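Local coordinates for protein beta-1,4-galactanase (Humicola insolens, PDB 1HJQ) that hydrolyses beta-1,4-galactosidic linkages in type I arabinogalactans, as a family 53 glycoside hydrolase built on a TIM barrel, at residues A[5-10]-A[39-44]; A[65-70]-A[121-126]. All blocks are in the same frame, centred on the assembly; numbering follows the deposited sequence.

Overall arrangement
Strand 4-8 opens the eight-stranded parallel barrel, and the chain then passes through helices 12-17 and 32-38 before returning beside it. Interaction 1 closes that first beta-alpha loop, joining 5-10 to the entry into the second strand, 43-48. The chain completes that strand and, after a loop, forms helix 59-71, then strand 75-80 and helix 102-123, closing a second loop at interaction 2, which joins 65-70 to 121-126 in the outer layer of helices. The two loops follow in series, neither nested nor crossed. The centres of the two contacts lie about 15 Å apart, yet they touch: Trp9 and Val44 pack on Ala69, so helix 59-71 meets the strands through Ala69 and the end of helix 102-123 through other residues.

Interaction 1 of 2, residues A[5-10]-A[39-44]; sequences KGVDWS and NGVNMV
Asn42 turns its amide against Lys5, the two side chains crossing at about a right angle. With CG of Asn42 between the backbone N and the carbonyl carbon (chi1 63°), OD1 accepts from Lys5 N at 2.9 Å, the donor tilted from the carbonyl plane. Asn42 N donates back to Lys5 O at 2.8 Å and 175°, nearly straight. Asparagine suits this place because its short side chain brings an acceptor to Lys5 N and, through ND2, a donor to Gln3 O. The aliphatic chain of Lys5 runs on extended over Gly40, CE lying 3.6 Å from Gly40 O, and NZ bonds to Phe329 O. Gly40 itself, at positive phi, ends helix 32-38 in a Schellman motif. This is the first beta-alpha-beta crossover of the TIM barrel, and its returning strand lies parallel to strand 4-8, Val7 bridging to Val44. Val41 CG1 packs 3.5 Å from Gly6 CA, and the lack of a side chain on Gly6 probably leaves room for the carbonyl O of Met43. Farther along, Val44 lies over one face of the Trp9 indole, its CB 3.9 Å from the centroid of the five-membered ring in a CH-pi contact. The branched valine covers CD1 and NE1, while that NE1 donates to Gln46 OE1.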
ATOM      1  N   LYS A   5      11.627  -0.916  -2.406  1.00 20.02           N
ATOM      2  CA  LYS A   5      11.591   0.491  -2.061  1.00 20.72           C
ATOM      3  C   LYS A   5      10.931   1.252  -3.192  1.00 19.98           C
ATOM      4  O   LYS A   5      11.464   1.337  -4.299  1.00 21.23           O
ATOM      5  CB  LYS A   5      13.002   1.023  -1.788  1.00 22.17           C
ATOM      6  CG  LYS A   5      14.024   0.734  -2.864  1.00 24.03           C
ATOM      7  CD  LYS A   5      15.394   1.228  -2.417  1.00 25.99           C
ATOM      8  CE  LYS A   5      16.483   0.885  -3.428  1.00 26.57           C
ATOM      9  NZ  LYS A   5      17.796   1.448  -2.993  1.00 28.24           N
ATOM     10  N   GLY A   6       9.753   1.792  -2.915  1.00 18.43           N
ATOM     11  CA  GLY A   6       9.045   2.518  -3.943  1.00 17.30           C
ATOM     12  C   GLY A   6       7.931   3.409  -3.440  1.00 16.64           C
ATOM     13  O   GLY A   6       7.864   3.759  -2.257  1.00 16.38           O
ATOM     14  N   VAL A   7       7.045   3.774  -4.357  1.00 15.62           N
ATOM     15  CA  VAL A   7       5.935   4.639  -4.031  1.00 15.31           C
ATOM     16  C   VAL A   7       4.641   4.107  -4.616  1.00 14.84           C
ATOM     17  O   VAL A   7       4.647   3.224  -5.471  1.00 14.14           O
ATOM     18  CB  VAL A   7       6.150   6.052  -4.614  1.00 16.01           C
ATOM     19  CG1 VAL A   7       7.516   6.595  -4.208  1.00 16.44           C
ATOM     20  CG2 VAL A   7       6.015   6.010  -6.130  1.00 15.36           C
ATOM     21  N   ASP A   8       3.531   4.650  -4.132  1.00 14.40           N
ATOM     22  CA  ASP A   8       2.231   4.297  -4.665  1.00 14.60           C
ATOM     23  C   ASP A   8       2.002   5.471  -5.593  1.00 14.73           C
ATOM     24  O   ASP A   8       1.959   6.621  -5.141  1.00 14.83           O
ATOM     25  CB  ASP A   8       1.165   4.286  -3.578  1.00 14.46           C
ATOM     26  CG  ASP A   8      -0.160   3.784  -4.088  1.00 14.57           C
ATOM     27  OD1 ASP A   8      -0.614   4.290  -5.137  1.00 14.13           O
ATOM     28  OD2 ASP A   8      -0.745   2.885  -3.447  1.00 15.61           O
ATOM     29  N   TRP A   9       1.880   5.195  -6.888  1.00 14.78           N
ATOM     30  CA  TRP A   9       1.709   6.256  -7.880  1.00 14.76           C
ATOM     31  C   TRP A   9       0.394   6.143  -8.654  1.00 14.99           C
ATOM     32  O   TRP A   9       0.274   6.648  -9.767  1.00 16.38           O
ATOM     33  CB  TRP A   9       2.898   6.220  -8.852  1.00 12.80           C
ATOM     34  CG  TRP A   9       2.799   5.136  -9.889  1.00 13.15           C
ATOM     35  CD1 TRP A   9       2.263   3.887  -9.727  1.00 12.81           C
ATOM     36  CD2 TRP A   9       3.221   5.215 -11.257  1.00 13.00           C
ATOM     37  NE1 TRP A   9       2.317   3.190 -10.908  1.00 12.65           N
ATOM     38  CE2 TRP A   9       2.902   3.979 -11.866  1.00 13.08           C
ATOM     39  CE3 TRP A   9       3.838   6.211 -12.030  1.00 12.59           C
ATOM     40  CZ2 TRP A   9       3.178   3.709 -13.214  1.00 12.41           C
ATOM     41  CZ3 TRP A   9       4.115   5.945 -13.372  1.00 12.46           C
ATOM     42  CH2 TRP A   9       3.785   4.703 -13.948  1.00 12.53           C
ATOM     43  N   SER A  10      -0.598   5.506  -8.047  1.00 15.06           N
ATOM     44  CA  SER A  10      -1.893   5.288  -8.686  1.00 14.89           C
ATOM     45  C   SER A  10      -2.540   6.495  -9.368  1.00 14.35           C
ATOM     46  O   SER A  10      -3.150   6.361 -10.422  1.00 14.01           O
ATOM     47  CB  SER A  10      -2.868   4.681  -7.666  1.00 15.11           C
ATOM     48  OG  SER A  10      -2.337   3.489  -7.097  1.00 13.56           O
ATOM     49  N   ASN A  39      15.269   8.224  -9.280  1.00 17.50           N
ATOM     50  CA  ASN A  39      15.543   8.508  -7.879  1.00 17.06           C
ATOM     51  C   ASN A  39      15.758   7.293  -6.978  1.00 16.93           C
ATOM     52  O   ASN A  39      15.789   7.431  -5.754  1.00 17.74           O
ATOM     53  CB  ASN A  39      14.423   9.377  -7.315  1.00 17.11           C
ATOM     54  CG  ASN A  39      14.603  10.841  -7.647  1.00 17.51           C
ATOM     55  OD1 ASN A  39      15.276  11.570  -6.917  1.00 17.15           O
ATOM     56  ND2 ASN A  39      14.016  11.279  -8.762  1.00 16.43           N
ATOM     57  N   GLY A  40      15.897   6.111  -7.575  1.00 16.31           N
ATOM     58  CA  GLY A  40      16.133   4.914  -6.789  1.00 15.66           C
ATOM     59  C   GLY A  40      14.936   4.014  -6.537  1.00 16.11           C
ATOM     60  O   GLY A  40      15.091   2.925  -5.993  1.00 15.96           O
ATOM     61  N   VAL A  41      13.742   4.456  -6.912  1.00 16.17           N
ATOM     62  CA  VAL A  41      12.551   3.636  -6.719  1.00 15.90           C
ATOM     63  C   VAL A  41      12.688   2.370  -7.552  1.00 15.18           C
ATOM     64  O   VAL A  41      13.115   2.437  -8.698  1.00 15.23           O
ATOM     65  CB  VAL A  41      11.276   4.393  -7.165  1.00 16.66           C
ATOM     66  CG1 VAL A  41      10.062   3.456  -7.132  1.00 15.63           C
ATOM     67  CG2 VAL A  41      11.048   5.600  -6.258  1.00 16.17           C
ATOM     68  N   ASN A  42      12.345   1.216  -6.981  1.00 15.09           N
ATOM     69  CA  ASN A  42      12.436  -0.041  -7.738  1.00 15.00           C
ATOM     70  C   ASN A  42      11.103  -0.776  -7.802  1.00 14.52           C
ATOM     71  O   ASN A  42      11.039  -1.925  -8.238  1.00 14.79           O
ATOM     72  CB  ASN A  42      13.518  -0.982  -7.161  1.00 13.98           C
ATOM     73  CG  ASN A  42      13.223  -1.441  -5.732  1.00 16.18           C
ATOM     74  OD1 ASN A  42      12.131  -1.229  -5.200  1.00 15.78           O
ATOM     75  ND2 ASN A  42      14.209  -2.090  -5.108  1.00 14.61           N
ATOM     76  N   MET A  43      10.038  -0.106  -7.374  1.00 13.98           N
ATOM     77  CA  MET A  43       8.711  -0.714  -7.383  1.00 13.32           C
ATOM     78  C   MET A  43       7.605   0.296  -7.129  1.00 11.89           C
ATOM     79  O   MET A  43       7.761   1.215  -6.335  1.00 10.87           O
ATOM     80  CB  MET A  43       8.625  -1.826  -6.332  1.00 13.43           C
ATOM     81  CG  MET A  43       7.251  -2.484  -6.242  1.00 14.05           C
ATOM     82  SD  MET A  43       7.248  -3.978  -5.223  1.00 16.28           S
ATOM     83  CE  MET A  43       8.198  -5.100  -6.278  1.00 15.75           C
ATOM     84  N   VAL A  44       6.485   0.121  -7.817  1.00 11.29           N
ATOM     85  CA  VAL A  44       5.353   1.008  -7.629  1.00 11.36           C
ATOM     86  C   VAL A  44       4.170   0.214  -7.079  1.00 11.78           C
ATOM     87  O   VAL A  44       4.005  -0.972  -7.374  1.00 10.50           O
ATOM     88  CB  VAL A  44       4.940   1.699  -8.951  1.00 11.05           C
ATOM     89  CG1 VAL A  44       6.014   2.677  -9.377  1.00 11.86           C
ATOM     90  CG2 VAL A  44       4.711   0.667 -10.041  1.00 11.25           C
TER

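Interaction 2 of 2, residues A[65-70]-A[121-126]; sequences LARRAK and ADAGIQ
Ile125 reaches across to helix 59-71 with both of its methyl groups, CG2 meeting Ala66 CB at 3.5 Å and CD1 lying against the backbone of Arg67, 3.5 Å from Arg67 CA. The contact joins two neighbouring helices of the outer layer of the TIM barrel, at the point where helix 102-123 ends and the chain turns inward toward strand 129-132. The small Ala66 offers only CB to CG2, which lies anti to the backbone N of Ile125, while chi2 (-69°) sets CD1 against the main chain of Arg67. Toward the surface, Arg67 bends at chi3, and its guanidinium meets Ala123 CB at an edge, 4.2 Å from NH2. Lys70, extended along its whole length, sends its ammonium group to the chain just beyond the helix, where NZ donates to Gly124 O at 2.9 Å, tilted 27° from the carbonyl plane. Farther out, Phe120, in the last turns of helix 102-123, touches both Ala66 and Ile125 and so extends the apolar patch. Ile125 follows directly on the Schellman motif that ends this helix, a turn consistent with the placement of its side chain. There Gly124 takes a positive phi of 80°, which glycine accommodates readily, and Gly124 N bonds back to Ala121 O at 2.9 Å.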
ATOM      1  N   LEU A  65      -0.889   1.347 -16.442  1.00 22.79           N
ATOM      2  CA  LEU A  65       0.131   1.764 -15.485  1.00 22.69           C
ATOM      3  C   LEU A  65       1.236   0.733 -15.346  1.00 22.37           C
ATOM      4  O   LEU A  65       2.420   1.058 -15.416  1.00 21.16           O
ATOM      5  CB  LEU A  65      -0.489   2.008 -14.111  1.00 22.67           C
ATOM      6  CG  LEU A  65      -1.165   3.361 -13.924  1.00 22.91           C
ATOM      7  CD1 LEU A  65      -1.612   3.533 -12.477  1.00 22.61           C
ATOM      8  CD2 LEU A  65      -0.178   4.439 -14.301  1.00 23.21           C
ATOM      9  N   ALA A  66       0.838  -0.514 -15.136  1.00 22.77           N
ATOM     10  CA  ALA A  66       1.795  -1.601 -14.984  1.00 23.60           C
ATOM     11  C   ALA A  66       2.751  -1.632 -16.169  1.00 23.80           C
ATOM     12  O   ALA A  66       3.969  -1.572 -16.004  1.00 24.61           O
ATOM     13  CB  ALA A  66       1.057  -2.924 -14.868  1.00 22.56           C
ATOM     14  N   ARG A  67       2.191  -1.714 -17.368  1.00 23.89           N
ATOM     15  CA  ARG A  67       2.992  -1.762 -18.571  1.00 23.72           C
ATOM     16  C   ARG A  67       4.008  -0.624 -18.545  1.00 22.91           C
ATOM     17  O   ARG A  67       5.190  -0.831 -18.818  1.00 23.38           O
ATOM     18  CB  ARG A  67       2.080  -1.670 -19.791  1.00 25.02           C
ATOM     19  CG  ARG A  67       2.722  -2.085 -21.093  1.00 27.27           C
ATOM     20  CD  ARG A  67       1.674  -2.167 -22.184  1.00 29.99           C
ATOM     21  NE  ARG A  67       0.797  -3.326 -22.024  1.00 31.72           N
ATOM     22  CZ  ARG A  67      -0.472  -3.358 -22.422  1.00 33.20           C
ATOM     23  NH1 ARG A  67      -1.013  -2.290 -22.995  1.00 34.54           N
ATOM     24  NH2 ARG A  67      -1.199  -4.455 -22.258  1.00 33.19           N
ATOM     25  N   ARG A  68       3.559   0.573 -18.192  1.00 21.89           N
ATOM     26  CA  ARG A  68       4.462   1.719 -18.122  1.00 20.99           C
ATOM     27  C   ARG A  68       5.516   1.522 -17.037  1.00 20.95           C
ATOM     28  O   ARG A  68       6.698   1.747 -17.263  1.00 20.88           O
ATOM     29  CB  ARG A  68       3.677   3.009 -17.846  1.00 20.47           C
ATOM     30  CG  ARG A  68       2.965   3.578 -19.068  1.00 19.49           C
ATOM     31  CD  ARG A  68       2.123   4.803 -18.723  1.00 18.87           C
ATOM     32  NE  ARG A  68       2.913   5.855 -18.086  1.00 18.67           N
ATOM     33  CZ  ARG A  68       2.439   7.055 -17.767  1.00 17.54           C
ATOM     34  NH1 ARG A  68       1.172   7.355 -18.030  1.00 15.97           N
ATOM     35  NH2 ARG A  68       3.230   7.952 -17.186  1.00 16.76           N
ATOM     36  N   ALA A  69       5.079   1.105 -15.855  1.00 21.64           N
ATOM     37  CA  ALA A  69       5.987   0.880 -14.737  1.00 21.89           C
ATOM     38  C   ALA A  69       7.085  -0.115 -15.109  1.00 22.29           C
ATOM     39  O   ALA A  69       8.248   0.057 -14.738  1.00 21.82           O
ATOM     40  CB  ALA A  69       5.206   0.371 -13.540  1.00 22.26           C
ATOM     41  N   LYS A  70       6.697  -1.153 -15.842  1.00 22.12           N
ATOM     42  CA  LYS A  70       7.616  -2.188 -16.286  1.00 22.93           C
ATOM     43  C   LYS A  70       8.647  -1.621 -17.276  1.00 22.70           C
ATOM     44  O   LYS A  70       9.836  -1.937 -17.199  1.00 22.29           O
ATOM     45  CB  LYS A  70       6.815  -3.318 -16.942  1.00 24.95           C
ATOM     46  CG  LYS A  70       7.640  -4.475 -17.490  1.00 27.61           C
ATOM     47  CD  LYS A  70       6.765  -5.393 -18.344  1.00 30.15           C
ATOM     48  CE  LYS A  70       7.547  -6.578 -18.903  1.00 31.36           C
ATOM     49  NZ  LYS A  70       6.692  -7.420 -19.797  1.00 32.76           N
ATOM     50  N   ALA A 121      -1.257 -11.508 -16.235  1.00 27.29           N
ATOM     51  CA  ALA A 121      -0.529 -12.638 -16.795  1.00 27.69           C
ATOM     52  C   ALA A 121      -0.663 -12.663 -18.313  1.00 28.23           C
ATOM     53  O   ALA A 121       0.331 -12.744 -19.035  1.00 28.66           O
ATOM     54  CB  ALA A 121      -1.059 -13.933 -16.211  1.00 28.07           C
ATOM     55  N   ASP A 122      -1.902 -12.592 -18.792  1.00 27.78           N
ATOM     56  CA  ASP A 122      -2.165 -12.610 -20.223  1.00 27.10           C
ATOM     57  C   ASP A 122      -1.567 -11.392 -20.915  1.00 27.02           C
ATOM     58  O   ASP A 122      -1.222 -11.446 -22.097  1.00 27.84           O
ATOM     59  CB  ASP A 122      -3.674 -12.656 -20.490  1.00 26.56           C
ATOM     60  CG  ASP A 122      -4.329 -13.907 -19.929  1.00 26.27           C
ATOM     61  OD1 ASP A 122      -3.608 -14.897 -19.653  1.00 25.46           O
ATOM     62  OD2 ASP A 122      -5.570 -13.897 -19.779  1.00 25.04           O
ATOM     63  N   ALA A 123      -1.451 -10.292 -20.176  1.00 25.79           N
ATOM     64  CA  ALA A 123      -0.899  -9.064 -20.720  1.00 23.64           C
ATOM     65  C   ALA A 123       0.619  -9.108 -20.716  1.00 23.01           C
ATOM     66  O   ALA A 123       1.269  -8.237 -21.284  1.00 23.22           O
ATOM     67  CB  ALA A 123      -1.382  -7.887 -19.919  1.00 24.12           C
ATOM     68  N   GLY A 124       1.182 -10.128 -20.075  1.00 22.74           N
ATOM     69  CA  GLY A 124       2.626 -10.261 -20.014  1.00 22.82           C
ATOM     70  C   GLY A 124       3.260  -9.372 -18.958  1.00 23.79           C
ATOM     71  O   GLY A 124       4.459  -9.085 -19.007  1.00 23.10           O
ATOM     72  N   ILE A 125       2.441  -8.929 -18.007  1.00 24.40           N
ATOM     73  CA  ILE A 125       2.886  -8.071 -16.913  1.00 24.60           C
ATOM     74  C   ILE A 125       3.171  -8.951 -15.699  1.00 24.96           C
ATOM     75  O   ILE A 125       2.363  -9.804 -15.351  1.00 25.12           O
ATOM     76  CB  ILE A 125       1.782  -7.064 -16.499  1.00 25.17           C
ATOM     77  CG1 ILE A 125       1.341  -6.213 -17.699  1.00 24.97           C
ATOM     78  CG2 ILE A 125       2.277  -6.206 -15.341  1.00 23.57           C
ATOM     79  CD1 ILE A 125       2.371  -5.234 -18.186  1.00 25.64           C
ATOM     80  N   GLN A 126       4.309  -8.754 -15.051  1.00 25.31           N
ATOM     81  CA  GLN A 126       4.610  -9.551 -13.875  1.00 26.29           C
ATOM     82  C   GLN A 126       4.234  -8.801 -12.600  1.00 25.98           C
ATOM     83  O   GLN A 126       4.710  -7.689 -12.362  1.00 26.18           O
ATOM     84  CB  GLN A 126       6.095  -9.917 -13.829  1.00 27.81           C
ATOM     85  CG  GLN A 126       6.499 -10.718 -12.590  1.00 30.65           C
ATOM     86  CD  GLN A 126       5.688 -12.004 -12.418  1.00 33.22           C
ATOM     87  OE1 GLN A 126       5.662 -12.866 -13.307  1.00 34.75           O
ATOM     88  NE2 GLN A 126       5.024 -12.139 -11.269  1.00 32.71           N
TER